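Local coordinates for uncharacterized protein lp_2664 (Lactobacillus plantarum WCFS1, PDB 2PJQ) that is of unknown function but belongs to the HD-domain family, whose members are commonly metal-dependent phosphohydrolases, an activity it may share, at residues Arg37-Ala51 / Leu119-Asp131. Residues are numbered along the deposited sequence; the frame is centred on the assembly and turned at random.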
loop_
_atom_site.group_PDB
_atom_site.type_symbol
_atom_site.label_atom_id
_atom_site.label_comp_id
_atom_site.label_asym_id
_atom_site.label_seq_id
_atom_site.Cartn_x
_atom_site.Cartn_y
_atom_site.Cartn_z
ATOM N N ARG B 37 -15.925 7.052 -6.587
ATOM C CA ARG B 37 -15.386 8.301 -6.057
ATOM C C ARG B 37 -15.103 9.282 -7.203
ATOM O O ARG B 37 -15.479 10.462 -7.144
ATOM C CB ARG B 37 -14.093 8.055 -5.291
ATOM C CG ARG B 37 -14.273 7.732 -3.826
ATOM C CD ARG B 37 -12.948 7.877 -3.127
ATOM N NE ARG B 37 -11.964 6.956 -3.666
ATOM C CZ ARG B 37 -12.008 5.651 -3.454
ATOM N NH1 ARG B 37 -12.989 5.157 -2.716
ATOM N NH2 ARG B 37 -11.087 4.847 -3.982
ATOM N N VAL B 38 -14.419 8.795 -8.234
ATOM C CA VAL B 38 -14.129 9.629 -9.376
ATOM C C VAL B 38 -15.462 10.090 -9.946
ATOM O O VAL B 38 -15.668 11.273 -10.162
ATOM C CB VAL B 38 -13.351 8.866 -10.479
ATOM C CG1 VAL B 38 -13.485 9.606 -11.803
ATOM C CG2 VAL B 38 -11.869 8.763 -10.118
ATOM N N ASN B 39 -16.373 9.159 -10.184
ATOM C CA ASN B 39 -17.660 9.525 -10.749
ATOM C C ASN B 39 -18.252 10.701 -9.989
ATOM O O ASN B 39 -18.437 11.781 -10.537
ATOM C CB ASN B 39 -18.626 8.356 -10.681
ATOM C CG ASN B 39 -19.927 8.639 -11.396
ATOM O OD1 ASN B 39 -19.966 8.690 -12.624
ATOM N ND2 ASN B 39 -21.000 8.832 -10.632
ATOM N N ARG B 40 -18.548 10.477 -8.716
ATOM C CA ARG B 40 -19.117 11.502 -7.856
ATOM C C ARG B 40 -18.336 12.822 -7.884
ATOM O O ARG B 40 -18.914 13.891 -7.708
ATOM C CB ARG B 40 -19.231 10.936 -6.440
ATOM C CG ARG B 40 -18.893 11.876 -5.302
ATOM C CD ARG B 40 -19.010 11.108 -3.995
ATOM N NE ARG B 40 -18.220 9.879 -4.026
ATOM C CZ ARG B 40 -18.208 8.960 -3.065
ATOM N NH1 ARG B 40 -18.948 9.120 -1.970
ATOM N NH2 ARG B 40 -17.456 7.875 -3.198
ATOM N N LEU B 41 -17.027 12.742 -8.116
ATOM C CA LEU B 41 -16.171 13.936 -8.206
ATOM C C LEU B 41 -16.371 14.611 -9.564
ATOM O O LEU B 41 -16.462 15.836 -9.656
ATOM C CB LEU B 41 -14.690 13.556 -8.063
ATOM C CG LEU B 41 -14.055 13.312 -6.692
ATOM C CD1 LEU B 41 -12.755 12.547 -6.879
ATOM C CD2 LEU B 41 -13.801 14.638 -5.984
ATOM N N ALA B 42 -16.426 13.795 -10.617
ATOM C CA ALA B 42 -16.608 14.286 -11.973
ATOM C C ALA B 42 -17.891 15.081 -12.047
ATOM O O ALA B 42 -17.931 16.164 -12.628
ATOM C CB ALA B 42 -16.667 13.120 -12.946
ATOM N N ARG B 43 -18.941 14.538 -11.437
ATOM C CA ARG B 43 -20.246 15.175 -11.459
ATOM C C ARG B 43 -20.233 16.541 -10.792
ATOM O O ARG B 43 -20.735 17.501 -11.354
ATOM C CB ARG B 43 -21.279 14.258 -10.811
ATOM C CG ARG B 43 -22.722 14.741 -10.925
ATOM C CD ARG B 43 -23.642 13.838 -10.099
ATOM N NE ARG B 43 -23.753 12.499 -10.665
ATOM C CZ ARG B 43 -24.499 12.210 -11.728
ATOM N NH1 ARG B 43 -25.199 13.171 -12.323
ATOM N NH2 ARG B 43 -24.534 10.969 -12.213
ATOM N N ARG B 44 -19.654 16.659 -9.608
ATOM C CA ARG B 44 -19.634 17.971 -8.983
ATOM C C ARG B 44 -18.842 18.962 -9.841
ATOM O O ARG B 44 -19.317 20.057 -10.149
ATOM C CB ARG B 44 -19.019 17.925 -7.585
ATOM C CG ARG B 44 -19.003 19.309 -6.971
ATOM C CD ARG B 44 -18.058 19.467 -5.814
ATOM N NE ARG B 44 -17.873 20.891 -5.558
ATOM C CZ ARG B 44 -17.034 21.401 -4.658
ATOM N NH1 ARG B 44 -16.286 20.607 -3.904
ATOM N NH2 ARG B 44 -16.936 22.715 -4.519
ATOM N N LEU B 45 -17.632 18.562 -10.219
ATOM C CA LEU B 45 -16.743 19.392 -11.028
ATOM C C LEU B 45 -17.357 19.798 -12.361
ATOM O O LEU B 45 -17.223 20.943 -12.779
ATOM C CB LEU B 45 -15.420 18.651 -11.278
ATOM C CG LEU B 45 -14.089 19.126 -10.667
ATOM C CD1 LEU B 45 -14.232 19.586 -9.211
ATOM C CD2 LEU B 45 -13.100 17.966 -10.769
ATOM N N ALA B 46 -18.019 18.863 -13.032
ATOM C CA ALA B 46 -18.626 19.176 -14.318
ATOM C C ALA B 46 -19.622 20.319 -14.140
ATOM O O ALA B 46 -19.592 21.315 -14.875
ATOM C CB ALA B 46 -19.325 17.942 -14.903
ATOM N N LYS B 47 -20.493 20.185 -13.146
ATOM C CA LYS B 47 -21.489 21.208 -12.897
ATOM C C LYS B 47 -20.878 22.565 -12.570
ATOM O O LYS B 47 -21.264 23.581 -13.147
ATOM C CB LYS B 47 -22.425 20.715 -11.814
ATOM C CG LYS B 47 -23.046 19.391 -12.265
ATOM C CD LYS B 47 -24.242 18.961 -11.435
ATOM C CE LYS B 47 -24.803 17.649 -11.961
ATOM N NZ LYS B 47 -26.070 17.269 -11.270
ATOM N N ASP B 48 -19.907 22.583 -11.669
ATOM C CA ASP B 48 -19.246 23.824 -11.320
ATOM C C ASP B 48 -18.691 24.523 -12.564
ATOM O O ASP B 48 -18.689 25.750 -12.644
ATOM C CB ASP B 48 -18.124 23.536 -10.331
ATOM C CG ASP B 48 -18.605 23.545 -8.897
ATOM O OD1 ASP B 48 -19.686 22.989 -8.625
ATOM O OD2 ASP B 48 -17.896 24.103 -8.036
ATOM N N GLU B 49 -18.225 23.741 -13.535
ATOM C CA GLU B 49 -17.662 24.293 -14.761
ATOM C C GLU B 49 -18.635 24.433 -15.927
ATOM O O GLU B 49 -18.326 25.087 -16.914
ATOM C CB GLU B 49 -16.476 23.453 -15.220
ATOM C CG GLU B 49 -15.187 23.881 -14.596
ATOM C CD GLU B 49 -14.968 25.366 -14.763
ATOM O OE1 GLU B 49 -15.009 25.839 -15.914
ATOM O OE2 GLU B 49 -14.762 26.062 -13.745
ATOM N N GLY B 50 -19.806 23.824 -15.818
ATOM C CA GLY B 50 -20.756 23.908 -16.904
ATOM C C GLY B 50 -20.287 23.030 -18.040
ATOM O O GLY B 50 -20.250 23.438 -19.198
ATOM N N ALA B 51 -19.914 21.809 -17.701
ATOM C CA ALA B 51 -19.440 20.874 -18.699
ATOM C C ALA B 51 -20.554 19.924 -19.054
ATOM O O ALA B 51 -21.468 19.711 -18.261
ATOM C CB ALA B 51 -18.249 20.093 -18.159
ATOM N N LEU B 119 -13.250 20.428 -22.174
ATOM C CA LEU B 119 -13.599 20.931 -20.862
ATOM C C LEU B 119 -14.032 19.690 -20.113
ATOM O O LEU B 119 -13.778 19.544 -18.914
ATOM C CB LEU B 119 -14.760 21.913 -20.924
ATOM C CG LEU B 119 -15.258 22.438 -19.570
ATOM C CD1 LEU B 119 -14.232 23.361 -18.931
ATOM C CD2 LEU B 119 -16.568 23.168 -19.782
ATOM N N GLU B 120 -14.682 18.781 -20.832
ATOM C CA GLU B 120 -15.129 17.556 -20.206
ATOM C C GLU B 120 -13.900 16.740 -19.909
ATOM O O GLU B 120 -13.873 15.997 -18.942
ATOM C CB GLU B 120 -16.084 16.780 -21.106
ATOM C CG GLU B 120 -16.309 17.383 -22.479
ATOM C CD GLU B 120 -16.893 18.766 -22.419
ATOM O OE1 GLU B 120 -18.038 18.904 -21.945
ATOM O OE2 GLU B 120 -16.198 19.716 -22.840
ATOM N N GLY B 121 -12.866 16.898 -20.730
ATOM C CA GLY B 121 -11.629 16.162 -20.500
ATOM C C GLY B 121 -10.896 16.665 -19.259
ATOM O O GLY B 121 -10.475 15.896 -18.404
ATOM N N GLN B 122 -10.739 17.977 -19.164
ATOM C CA GLN B 122 -10.071 18.565 -18.024
ATOM C C GLN B 122 -10.796 18.122 -16.779
ATOM O O GLN B 122 -10.184 17.899 -15.743
ATOM C CB GLN B 122 -10.104 20.081 -18.125
ATOM C CG GLN B 122 -9.292 20.616 -19.297
ATOM C CD GLN B 122 -9.490 22.100 -19.528
ATOM O OE1 GLN B 122 -9.893 22.848 -18.625
ATOM N NE2 GLN B 122 -9.194 22.541 -20.743
ATOM N N VAL B 123 -12.111 17.977 -16.877
ATOM C CA VAL B 123 -12.871 17.549 -15.719
ATOM C C VAL B 123 -12.614 16.081 -15.363
ATOM O O VAL B 123 -12.437 15.752 -14.197
ATOM C CB VAL B 123 -14.379 17.794 -15.919
ATOM C CG1 VAL B 123 -15.173 17.108 -14.814
ATOM C CG2 VAL B 123 -14.664 19.287 -15.870
ATOM N N VAL B 124 -12.580 15.194 -16.353
ATOM C CA VAL B 124 -12.330 13.788 -16.056
ATOM C C VAL B 124 -10.947 13.708 -15.402
ATOM O O VAL B 124 -10.786 13.160 -14.309
ATOM C CB VAL B 124 -12.363 12.917 -17.350
ATOM C CG1 VAL B 124 -12.533 11.440 -17.002
ATOM C CG2 VAL B 124 -13.498 13.359 -18.235
ATOM N N GLN B 125 -9.955 14.290 -16.062
ATOM C CA GLN B 125 -8.589 14.288 -15.550
ATOM C C GLN B 125 -8.486 14.791 -14.104
ATOM O O GLN B 125 -7.900 14.125 -13.237
ATOM C CB GLN B 125 -7.699 15.137 -16.458
ATOM C CG GLN B 125 -6.309 15.331 -15.915
ATOM C CD GLN B 125 -5.391 16.047 -16.881
ATOM O OE1 GLN B 125 -4.927 15.466 -17.864
ATOM N NE2 GLN B 125 -5.122 17.321 -16.604
ATOM N N ASP B 126 -9.042 15.969 -13.843
ATOM C CA ASP B 126 -8.996 16.525 -12.497
ATOM C C ASP B 126 -9.662 15.594 -11.501
ATOM O O ASP B 126 -9.227 15.462 -10.364
ATOM C CB ASP B 126 -9.685 17.881 -12.463
ATOM C CG ASP B 126 -8.833 18.970 -13.063
ATOM O OD1 ASP B 126 -7.613 18.737 -13.235
ATOM O OD2 ASP B 126 -9.374 20.060 -13.344
ATOM N N ALA B 127 -10.727 14.939 -11.931
ATOM C CA ALA B 127 -11.430 14.026 -11.054
ATOM C C ALA B 127 -10.561 12.810 -10.762
ATOM O O ALA B 127 -10.407 12.399 -9.607
ATOM C CB ALA B 127 -12.725 13.595 -11.696
ATOM N N ASP B 128 -9.977 12.246 -11.812
ATOM C CA ASP B 128 -9.151 11.062 -11.655
ATOM C C ASP B 128 -7.934 11.318 -10.770
ATOM O O ASP B 128 -7.645 10.540 -9.864
ATOM C CB ASP B 128 -8.703 10.549 -13.021
ATOM C CG ASP B 128 -8.420 9.068 -13.010
ATOM O OD1 ASP B 128 -9.383 8.294 -12.823
ATOM O OD2 ASP B 128 -7.247 8.672 -13.179
ATOM N N ARG B 129 -7.215 12.403 -11.033
ATOM C CA ARG B 129 -6.033 12.721 -10.239
ATOM C C ARG B 129 -6.416 13.064 -8.820
ATOM O O ARG B 129 -5.730 12.677 -7.874
ATOM C CB ARG B 129 -5.260 13.880 -10.868
ATOM C CG ARG B 129 -4.533 13.464 -12.134
ATOM C CD ARG B 129 -4.015 14.637 -12.940
ATOM N NE ARG B 129 -3.468 14.163 -14.203
ATOM C CZ ARG B 129 -2.885 14.936 -15.114
ATOM N NH1 ARG B 129 -2.761 16.245 -14.906
ATOM N NH2 ARG B 129 -2.426 14.393 -16.238
ATOM N N LEU B 130 -7.527 13.775 -8.674
ATOM C CA LEU B 130 -7.998 14.174 -7.354
ATOM C C LEU B 130 -8.137 13.001 -6.399
ATOM O O LEU B 130 -8.151 13.190 -5.194
ATOM C CB LEU B 130 -9.330 14.910 -7.470
ATOM C CG LEU B 130 -9.168 16.420 -7.563
ATOM C CD1 LEU B 130 -10.516 17.043 -7.664
ATOM C CD2 LEU B 130 -8.444 16.943 -6.322
ATOM N N ASP B 131 -8.238 11.796 -6.960
ATOM C CA ASP B 131 -8.369 10.568 -6.188
ATOM C C ASP B 131 -7.053 9.808 -6.130
ATOM O O ASP B 131 -7.022 8.648 -5.730
ATOM C CB ASP B 131 -9.423 9.662 -6.807
ATOM C CG ASP B 131 -9.957 8.643 -5.816
ATOM O OD1 ASP B 131 -10.568 9.067 -4.799
ATOM O OD2 ASP B 131 -9.767 7.422 -6.035
#
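R37 and D131 form the salt bridge that joins helix 32-49 to the segment 119-131 at D131, a loop residue. The NE of R37 gives its N-H to OD1 of D131 at 2.8 Å, within the guanidinium plane and on the syn side of the acid; a second, weak bond runs from the same NE to D131 OD2, 3.3 Å away. Guanidinium and carboxylate are nearly coplanar, 25° apart, and a bend at chi3 (-61°) turns the arginine head to present this edge. D131 OD2 also accepts a hydrogen bond from H34 ND1, so both acid oxygens are satisfied. Beyond this pair the helices, which run at 136° to each other, meet through apolar groups. A42 and A127 bring their CA atoms to 5.3 Å, and the CG1 of V123 packs 3.9 Å from L45 CB. L45 itself is a knob among V123, D126, A127 and L130; its CD2 lies 3.8 Å from CB of D126, whose carboxylate turns elsewhere, to the backbone N-H groups of N191 and T192. Past the Schellman motif at G50, A51 packs on CD2 of L119, while E120 OE1 is bonded to N52 N. H34 and D128 belong to a set of residues resembling the HD-domain metal site, though no metal is bound to them here. The buried R37, D131 and D126 thus each have specific polar partners, and D131 may help position H34 as a second-shell residue of that putative site.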